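Local coordinates for cell cycle serine/threonine-protein kinase CDC5/MSD2 (Saccharomyces cerevisiae, PDB 6MF4) that phosphorylates serine and threonine residues of proteins during mitotic exit, its polo-box domain, the part described here, serving substrate recognition, at residues L45-T50 with T204-F209; G72-E77 with L275-L280; F223-K228 with R270-L275. One frame throughout, in Å; residues are numbered along the deposited sequence.

All three contacts gather around polo box 2, and helix 269-283 runs through them: it supplies one segment to contact 2 and one to contact 3, which share L275, and it touches L45 and F209 of contact 1. Contact 1 is backbone pairing at an outer strand of the seven-stranded sheet, partly buried, covering 450 Å² and combining two main-chain hydrogen bonds and one from a threonine hydroxyl with packing of L45 on aromatic rings. Contact 2 joins two helices over 205 Å² with an aliphatic side and a salt bridge. Contact 3 is the buried one, a lysine chain laid on a phenylalanine ring. R270 of contact 3 ties back to contact 2, its NH1 lying 2.8 Å from E77 OE2.

Contact 1: L45-T50 with T204-F209; sequences LIATST and TRYKPF
The carbonyl oxygen R205 O is gripped twice by T48. T48 N donates to it over 2.8 Å, with a C=O...N angle of 165° placing the donor almost in line with the carbonyl. T48 OG1 adds a second bond to R205 O, at 3.0 Å, from well above the carbonyl plane; its chi1 of 47° sets the hydroxyl between the backbone N and the carbonyl carbon of its own residue. One residue on, R205 N returns a bond to S49 O at 2.9 Å, nearly straight with an N-H...O angle of 170°. S49-R205 is thus the antiparallel hydrogen-bonded pair and T50-T204 the non-hydrogen-bonded one, adding the short strand 49-50 to the edge of the polo box 2 sheet beside strand 200-205. On the face of T50 and T204 the two side chains lie side by side, T50 OG1 bonding to Y203 O and T204 OG1 to K283. The Y206 ring is covered on both faces: T204 CG2 lies offset toward the rim of one, L45 CD1 over the centre of the other. L45 CD1 also reaches F209 CZ at 3.8 Å, the two side chains crossing at about a right angle, while L45 CD2 meets P208 CG at 3.8 Å.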
loop_
_atom_site.group_PDB
_atom_site.type_symbol
_atom_site.label_atom_id
_atom_site.label_comp_id
_atom_site.label_asym_id
_atom_site.label_seq_id
_atom_site.Cartn_x
_atom_site.Cartn_y
_atom_site.Cartn_z
ATOM N N LEU A 45 -11.703 8.467 13.944
ATOM C CA LEU A 45 -11.787 7.629 12.755
ATOM C C LEU A 45 -12.432 6.306 13.115
ATOM O O LEU A 45 -12.028 5.650 14.074
ATOM C CB LEU A 45 -10.407 7.381 12.138
ATOM C CG LEU A 45 -9.802 8.492 11.280
ATOM C CD1 LEU A 45 -8.425 8.070 10.794
ATOM C CD2 LEU A 45 -10.705 8.837 10.097
ATOM N N ILE A 46 -13.440 5.925 12.339
ATOM C CA ILE A 46 -14.124 4.656 12.531
ATOM C C ILE A 46 -14.029 3.833 11.260
ATOM O O ILE A 46 -14.631 4.171 10.240
ATOM C CB ILE A 46 -15.603 4.857 12.911
ATOM C CG1 ILE A 46 -15.720 5.716 14.174
ATOM C CG2 ILE A 46 -16.293 3.510 13.110
ATOM C CD1 ILE A 46 -15.061 5.114 15.408
ATOM N N ALA A 47 -13.259 2.754 11.331
ATOM C CA ALA A 47 -13.129 1.838 10.212
ATOM C C ALA A 47 -14.459 1.143 9.956
ATOM O O ALA A 47 -15.009 0.495 10.847
ATOM C CB ALA A 47 -12.035 0.817 10.484
ATOM N N THR A 48 -14.982 1.296 8.744
ATOM C CA THR A 48 -16.183 0.575 8.348
ATOM C C THR A 48 -15.819 -0.876 8.085
ATOM O O THR A 48 -16.611 -1.778 8.348
ATOM C CB THR A 48 -16.846 1.186 7.094
ATOM O OG1 THR A 48 -15.856 1.432 6.088
ATOM C CG2 THR A 48 -17.538 2.492 7.444
ATOM N N SER A 49 -14.610 -1.099 7.578
ATOM C CA SER A 49 -14.136 -2.454 7.331
ATOM C C SER A 49 -12.625 -2.510 7.124
ATOM O O SER A 49 -11.974 -1.499 6.858
ATOM C CB SER A 49 -14.840 -3.044 6.113
ATOM O OG SER A 49 -14.392 -2.419 4.925
ATOM N N THR A 50 -12.089 -3.720 7.228
ATOM C CA THR A 50 -10.659 -3.970 7.129
ATOM C C THR A 50 -10.491 -5.479 7.043
ATOM O O THR A 50 -11.369 -6.214 7.493
ATOM C CB THR A 50 -9.886 -3.396 8.341
ATOM O OG1 THR A 50 -8.478 -3.574 8.151
ATOM C CG2 THR A 50 -10.317 -4.084 9.639
ATOM N N THR A 204 -7.843 -0.584 5.002
ATOM C CA THR A 204 -8.852 -0.125 5.944
ATOM C C THR A 204 -9.697 0.944 5.287
ATOM O O THR A 204 -9.171 1.912 4.735
ATOM C CB THR A 204 -8.237 0.440 7.229
ATOM O OG1 THR A 204 -7.304 -0.502 7.770
ATOM C CG2 THR A 204 -9.331 0.736 8.259
ATOM N N ARG A 205 -11.008 0.754 5.350
ATOM C CA ARG A 205 -11.953 1.719 4.821
ATOM C C ARG A 205 -12.499 2.627 5.905
ATOM O O ARG A 205 -13.069 2.158 6.889
ATOM C CB ARG A 205 -13.107 1.004 4.136
ATOM C CG ARG A 205 -12.749 0.471 2.775
ATOM C CD ARG A 205 -13.792 0.852 1.742
ATOM N NE ARG A 205 -14.627 -0.291 1.418
ATOM C CZ ARG A 205 -15.738 -0.231 0.698
ATOM N NH1 ARG A 205 -16.178 0.932 0.226
ATOM N NH2 ARG A 205 -16.411 -1.345 0.459
ATOM N N TYR A 206 -12.303 3.925 5.712
ATOM C CA TYR A 206 -12.901 4.952 6.554
ATOM C C TYR A 206 -13.817 5.793 5.679
ATOM O O TYR A 206 -13.709 5.761 4.454
ATOM C CB TYR A 206 -11.836 5.847 7.198
ATOM C CG TYR A 206 -10.780 5.140 8.021
ATOM C CD1 TYR A 206 -11.042 4.737 9.323
ATOM C CD2 TYR A 206 -9.507 4.911 7.507
ATOM C CE1 TYR A 206 -10.077 4.110 10.084
ATOM C CE2 TYR A 206 -8.537 4.285 8.260
ATOM C CZ TYR A 206 -8.827 3.884 9.548
ATOM O OH TYR A 206 -7.860 3.262 10.308
ATOM N N LYS A 207 -14.704 6.560 6.300
ATOM C CA LYS A 207 -15.551 7.471 5.545
ATOM C C LYS A 207 -14.714 8.466 4.725
ATOM O O LYS A 207 -14.950 8.623 3.527
ATOM C CB LYS A 207 -16.512 8.210 6.485
ATOM N N PRO A 208 -13.728 9.136 5.354
ATOM C CA PRO A 208 -12.956 10.124 4.587
ATOM C C PRO A 208 -11.941 9.533 3.602
ATOM O O PRO A 208 -11.605 10.198 2.621
ATOM C CB PRO A 208 -12.233 10.924 5.675
ATOM C CG PRO A 208 -12.148 10.006 6.831
ATOM C CD PRO A 208 -13.401 9.188 6.789
ATOM N N PHE A 209 -11.455 8.320 3.850
ATOM C CA PHE A 209 -10.462 7.729 2.958
ATOM C C PHE A 209 -10.341 6.221 3.133
ATOM O O PHE A 209 -10.770 5.657 4.144
ATOM C CB PHE A 209 -9.085 8.381 3.177
ATOM C CG PHE A 209 -8.519 8.173 4.556
ATOM C CD1 PHE A 209 -8.829 9.045 5.588
ATOM C CD2 PHE A 209 -7.667 7.112 4.820
ATOM C CE1 PHE A 209 -8.312 8.856 6.854
ATOM C CE2 PHE A 209 -7.141 6.918 6.086
ATOM C CZ PHE A 209 -7.465 7.791 7.105
#

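Contact 2: G72-E77 with L275-L280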
loop_
_atom_site.group_PDB
_atom_site.type_symbol
_atom_site.label_atom_id
_atom_site.label_comp_id
_atom_site.label_asym_id
_atom_site.label_seq_id
_atom_site.Cartn_x
_atom_site.Cartn_y
_atom_site.Cartn_z
ATOM N N GLY A 72 8.413 9.340 10.831
ATOM C CA GLY A 72 8.999 10.073 9.726
ATOM C C GLY A 72 8.229 11.337 9.392
ATOM O O GLY A 72 8.820 12.383 9.120
ATOM N N ILE A 73 6.905 11.244 9.406
ATOM C CA ILE A 73 6.072 12.403 9.111
ATOM C C ILE A 73 6.286 13.457 10.192
ATOM O O ILE A 73 6.475 14.639 9.895
ATOM C CB ILE A 73 4.583 12.015 9.025
ATOM C CG1 ILE A 73 4.343 11.166 7.774
ATOM C CG2 ILE A 73 3.693 13.260 8.990
ATOM C CD1 ILE A 73 2.978 10.505 7.722
ATOM N N VAL A 74 6.266 13.020 11.447
ATOM C CA VAL A 74 6.449 13.922 12.579
ATOM C C VAL A 74 7.826 14.583 12.519
ATOM O O VAL A 74 7.974 15.751 12.882
ATOM C CB VAL A 74 6.266 13.176 13.925
ATOM C CG1 VAL A 74 6.746 14.022 15.110
ATOM C CG2 VAL A 74 4.805 12.792 14.113
ATOM N N GLU A 75 8.828 13.850 12.048
ATOM C CA GLU A 75 10.175 14.403 11.954
ATOM C C GLU A 75 10.248 15.428 10.833
ATOM O O GLU A 75 10.941 16.438 10.951
ATOM C CB GLU A 75 11.204 13.295 11.731
ATOM C CG GLU A 75 12.603 13.792 11.347
ATOM C CD GLU A 75 13.220 14.725 12.383
ATOM O OE1 GLU A 75 14.176 15.448 12.031
ATOM O OE2 GLU A 75 12.760 14.729 13.545
ATOM N N ALA A 76 9.530 15.172 9.744
ATOM C CA ALA A 76 9.481 16.127 8.646
ATOM C C ALA A 76 8.843 17.417 9.151
ATOM O O ALA A 76 9.298 18.514 8.830
ATOM C CB ALA A 76 8.704 15.555 7.456
ATOM N N GLU A 77 7.801 17.273 9.966
ATOM C CA GLU A 77 7.106 18.419 10.544
ATOM C C GLU A 77 8.009 19.188 11.512
ATOM O O GLU A 77 7.918 20.413 11.622
ATOM C CB GLU A 77 5.828 17.963 11.255
ATOM C CG GLU A 77 4.737 17.477 10.304
ATOM C CD GLU A 77 3.475 17.026 11.018
ATOM O OE1 GLU A 77 3.584 16.377 12.079
ATOM O OE2 GLU A 77 2.370 17.323 10.514
ATOM N N LEU A 275 -5.267 13.623 8.586
ATOM C CA LEU A 275 -6.021 12.377 8.492
ATOM C C LEU A 275 -5.072 11.186 8.385
ATOM O O LEU A 275 -5.285 10.143 9.004
ATOM C CB LEU A 275 -6.967 12.414 7.289
ATOM C CG LEU A 275 -8.206 13.300 7.462
ATOM C CD1 LEU A 275 -8.877 13.548 6.127
ATOM C CD2 LEU A 275 -9.187 12.672 8.439
ATOM N N ILE A 276 -4.012 11.362 7.605
ATOM C CA ILE A 276 -3.002 10.327 7.428
ATOM C C ILE A 276 -2.365 9.959 8.764
ATOM O O ILE A 276 -2.227 8.782 9.088
ATOM C CB ILE A 276 -1.925 10.789 6.421
ATOM C CG1 ILE A 276 -2.495 10.721 5.004
ATOM C CG2 ILE A 276 -0.650 9.942 6.524
ATOM C CD1 ILE A 276 -1.602 11.307 3.943
ATOM N N LYS A 277 -1.989 10.971 9.542
ATOM C CA LYS A 277 -1.379 10.742 10.845
ATOM C C LYS A 277 -2.338 10.020 11.793
ATOM O O LYS A 277 -1.923 9.157 12.567
ATOM C CB LYS A 277 -0.927 12.066 11.468
ATOM C CG LYS A 277 0.224 12.743 10.732
ATOM C CD LYS A 277 0.487 14.148 11.259
ATOM C CE LYS A 277 0.953 14.132 12.702
ATOM N NZ LYS A 277 1.153 15.508 13.238
ATOM N N GLU A 278 -3.619 10.374 11.734
ATOM C CA GLU A 278 -4.627 9.719 12.566
ATOM C C GLU A 278 -4.790 8.251 12.173
ATOM O O GLU A 278 -4.933 7.382 13.033
ATOM C CB GLU A 278 -5.973 10.440 12.461
ATOM C CG GLU A 278 -5.955 11.876 12.975
ATOM N N GLY A 279 -4.770 7.981 10.872
ATOM C CA GLY A 279 -4.858 6.620 10.374
ATOM C C GLY A 279 -3.686 5.774 10.838
ATOM O O GLY A 279 -3.868 4.676 11.362
ATOM N N LEU A 280 -2.476 6.295 10.652
ATOM C CA LEU A 280 -1.263 5.593 11.065
ATOM C C LEU A 280 -1.221 5.352 12.568
ATOM O O LEU A 280 -0.811 4.283 13.022
ATOM C CB LEU A 280 -0.026 6.383 10.644
ATOM C CG LEU A 280 0.182 6.511 9.136
ATOM C CD1 LEU A 280 1.159 7.630 8.840
ATOM C CD2 LEU A 280 0.674 5.191 8.560
#
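I73 CD1 meets L280 CD1 at 3.6 Å and I276 CG2 at 3.9 Å, and this aliphatic trio is the close-packed part of the contact. Its side chains are buried, although the segment axes come no nearer than 11.4 Å and run roughly antiparallel, at 143°; the helices therefore meet through side chains alone. I73 CG2, anti to its backbone N, lies against the lysine chain, 3.9 Å from K277 CG. Toward the solvent side the fit slackens: exposed V74 comes no closer than 4.3 Å, from CG2 to K277 CE. Here E77 and K277 reach tip to tip, and K277 NZ gives a salt-bridge hydrogen bond of 2.8 Å to the syn lone pair of E77 OE1. Chi3 of 65° bends the K277 chain and places CE 3.5 Å from E77 OE1. An alanine in place of K277 would probably leave E77 OE1 without this charged mate and open a gap beside I73 CG2. E77 has a second partner, R270, whose NH1 bridges to OE2. Helix 56-82 is thereby joined to helix 269-283 of polo box 2, with L252 of helix 252-258 touching I73, while I276 and L280 also pack on F221 and F219 of strand 219-223.

Contact 3: F223-K228 with R270-L275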
loop_
_atom_site.group_PDB
_atom_site.type_symbol
_atom_site.label_atom_id
_atom_site.label_comp_id
_atom_site.label_asym_id
_atom_site.label_seq_id
_atom_site.Cartn_x
_atom_site.Cartn_y
_atom_site.Cartn_z
ATOM N N PHE A 223 -8.623 9.567 -0.943
ATOM C CA PHE A 223 -9.642 10.402 -0.317
ATOM C C PHE A 223 -10.875 10.521 -1.213
ATOM O O PHE A 223 -10.808 10.262 -2.415
ATOM C CB PHE A 223 -9.062 11.783 0.004
ATOM C CG PHE A 223 -7.863 11.733 0.913
ATOM C CD1 PHE A 223 -8.016 11.787 2.289
ATOM C CD2 PHE A 223 -6.585 11.615 0.390
ATOM C CE1 PHE A 223 -6.915 11.731 3.125
ATOM C CE2 PHE A 223 -5.483 11.555 1.222
ATOM C CZ PHE A 223 -5.646 11.615 2.589
ATOM N N LYS A 224 -11.995 10.909 -0.608
ATOM C CA LYS A 224 -13.280 11.014 -1.300
ATOM C C LYS A 224 -13.237 11.889 -2.552
ATOM O O LYS A 224 -13.999 11.676 -3.493
ATOM C CB LYS A 224 -14.336 11.566 -0.343
ATOM C CG LYS A 224 -14.670 10.638 0.809
ATOM N N ASP A 225 -12.342 12.869 -2.554
ATOM C CA ASP A 225 -12.253 13.839 -3.649
ATOM C C ASP A 225 -11.392 13.324 -4.806
ATOM O O ASP A 225 -11.062 14.068 -5.731
ATOM C CB ASP A 225 -11.698 15.171 -3.131
ATOM C CG ASP A 225 -10.297 15.039 -2.550
ATOM O OD1 ASP A 225 -9.784 13.905 -2.478
ATOM O OD2 ASP A 225 -9.713 16.073 -2.154
ATOM N N HIS A 226 -11.035 12.046 -4.739
ATOM C CA HIS A 226 -10.246 11.379 -5.773
ATOM C C HIS A 226 -8.823 11.919 -5.864
ATOM O O HIS A 226 -8.084 11.580 -6.791
ATOM C CB HIS A 226 -10.927 11.491 -7.139
ATOM C CG HIS A 226 -10.597 10.359 -8.063
ATOM N ND1 HIS A 226 -10.839 9.041 -7.736
ATOM C CD2 HIS A 226 -10.034 10.344 -9.294
ATOM C CE1 HIS A 226 -10.446 8.265 -8.730
ATOM N NE2 HIS A 226 -9.951 9.031 -9.685
ATOM N N HIS A 227 -8.439 12.763 -4.911
ATOM C CA HIS A 227 -7.034 13.060 -4.717
ATOM C C HIS A 227 -6.469 11.889 -3.926
ATOM O O HIS A 227 -7.099 11.422 -2.976
ATOM C CB HIS A 227 -6.821 14.387 -3.979
ATOM C CG HIS A 227 -7.392 15.581 -4.687
ATOM N ND1 HIS A 227 -6.870 16.064 -5.867
ATOM C CD2 HIS A 227 -8.427 16.396 -4.370
ATOM C CE1 HIS A 227 -7.564 17.124 -6.252
ATOM N NE2 HIS A 227 -8.513 17.343 -5.361
ATOM N N LYS A 228 -5.310 11.394 -4.341
ATOM C CA LYS A 228 -4.650 10.310 -3.630
ATOM C C LYS A 228 -3.255 10.729 -3.238
ATOM O O LYS A 228 -2.596 11.501 -3.939
ATOM C CB LYS A 228 -4.573 9.041 -4.476
ATOM C CG LYS A 228 -5.821 8.702 -5.239
ATOM C CD LYS A 228 -5.589 7.451 -6.073
ATOM C CE LYS A 228 -6.661 7.266 -7.123
ATOM N NZ LYS A 228 -7.980 7.735 -6.649
ATOM N N ARG A 270 -2.902 19.929 4.086
ATOM C CA ARG A 270 -2.709 19.905 5.533
ATOM C C ARG A 270 -3.783 19.083 6.239
ATOM O O ARG A 270 -3.502 18.399 7.226
ATOM C CB ARG A 270 -2.691 21.325 6.099
ATOM C CG ARG A 270 -2.423 21.385 7.603
ATOM C CD ARG A 270 -1.061 20.788 7.968
ATOM N NE ARG A 270 -1.168 19.480 8.614
ATOM C CZ ARG A 270 -0.139 18.816 9.136
ATOM N NH1 ARG A 270 1.085 19.330 9.087
ATOM N NH2 ARG A 270 -0.332 17.634 9.707
ATOM N N GLU A 271 -5.013 19.154 5.747
ATOM C CA GLU A 271 -6.089 18.355 6.315
ATOM C C GLU A 271 -5.843 16.878 6.023
ATOM O O GLU A 271 -6.067 16.017 6.873
ATOM C CB GLU A 271 -7.445 18.795 5.758
ATOM C CG GLU A 271 -8.615 17.886 6.135
ATOM C CD GLU A 271 -8.816 17.760 7.639
ATOM O OE1 GLU A 271 -8.320 18.625 8.391
ATOM O OE2 GLU A 271 -9.476 16.787 8.068
ATOM N N LYS A 272 -5.371 16.589 4.818
ATOM C CA LYS A 272 -5.118 15.209 4.429
ATOM C C LYS A 272 -3.977 14.611 5.247
ATOM O O LYS A 272 -4.058 13.461 5.669
ATOM C CB LYS A 272 -4.823 15.125 2.932
ATOM C CG LYS A 272 -6.082 15.297 2.094
ATOM C CD LYS A 272 -5.797 15.369 0.608
ATOM C CE LYS A 272 -7.099 15.435 -0.198
ATOM N NZ LYS A 272 -8.239 16.055 0.557
ATOM N N LEU A 273 -2.927 15.391 5.493
ATOM C CA LEU A 273 -1.801 14.886 6.276
ATOM C C LEU A 273 -2.227 14.607 7.716
ATOM O O LEU A 273 -1.743 13.668 8.345
ATOM C CB LEU A 273 -0.633 15.872 6.251
ATOM C CG LEU A 273 0.670 15.351 6.866
ATOM C CD1 LEU A 273 1.215 14.153 6.081
ATOM C CD2 LEU A 273 1.714 16.459 6.940
ATOM N N THR A 274 -3.140 15.419 8.235
ATOM C CA THR A 274 -3.688 15.190 9.565
ATOM C C THR A 274 -4.453 13.869 9.608
ATOM O O THR A 274 -4.307 13.086 10.548
ATOM C CB THR A 274 -4.614 16.345 9.989
ATOM O OG1 THR A 274 -3.835 17.537 10.144
ATOM C CG2 THR A 274 -5.321 16.034 11.306
ATOM N N LEU A 275 -5.267 13.623 8.586
ATOM C CA LEU A 275 -6.021 12.377 8.492
ATOM C C LEU A 275 -5.072 11.186 8.385
ATOM O O LEU A 275 -5.285 10.143 9.004
ATOM C CB LEU A 275 -6.967 12.414 7.289
ATOM C CG LEU A 275 -8.206 13.300 7.462
ATOM C CD1 LEU A 275 -8.877 13.548 6.127
ATOM C CD2 LEU A 275 -9.187 12.672 8.439
#
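K272 lays its aliphatic chain over one face of the F223 ring, joining helix 269-283 to the beta hairpin of strands 219-223 and 228-232, within the antiparallel sheet of polo box 2. The hairpin connection holds a type I turn from F223 to H226, closed by H226 N bonding to F223 O. Packing contacts come first. K272 CG stands over the ring centre in a CH-pi contact, 3.7 Å from the centroid and 9° off the normal, and K272 CB touches F223 CZ at 3.6 Å. The chain is extended through chi2 and chi3 (174° and 176°), which carries K272 CD and CE over the CG-CD2 side of the F223 ring. L275 CD1 approaches the same ring obliquely, 4.0 Å from F223 CE1. Charge interactions gather at the end of the lysine. K272 NZ lies 4.8 Å from the F223 centroid, an off-centre cation-pi contact, and meets D225 tip to tip in a salt bridge to OD2; the position of that oxygen is less sure, since it sits too near H227 in the model. Hydrogen bonds complete the account. H227 ND1 bonds to the hydroxyl of Y240. In the Asx turn, H227 N donates to D225 OD1 at 3.0 Å from above the carboxylate plane.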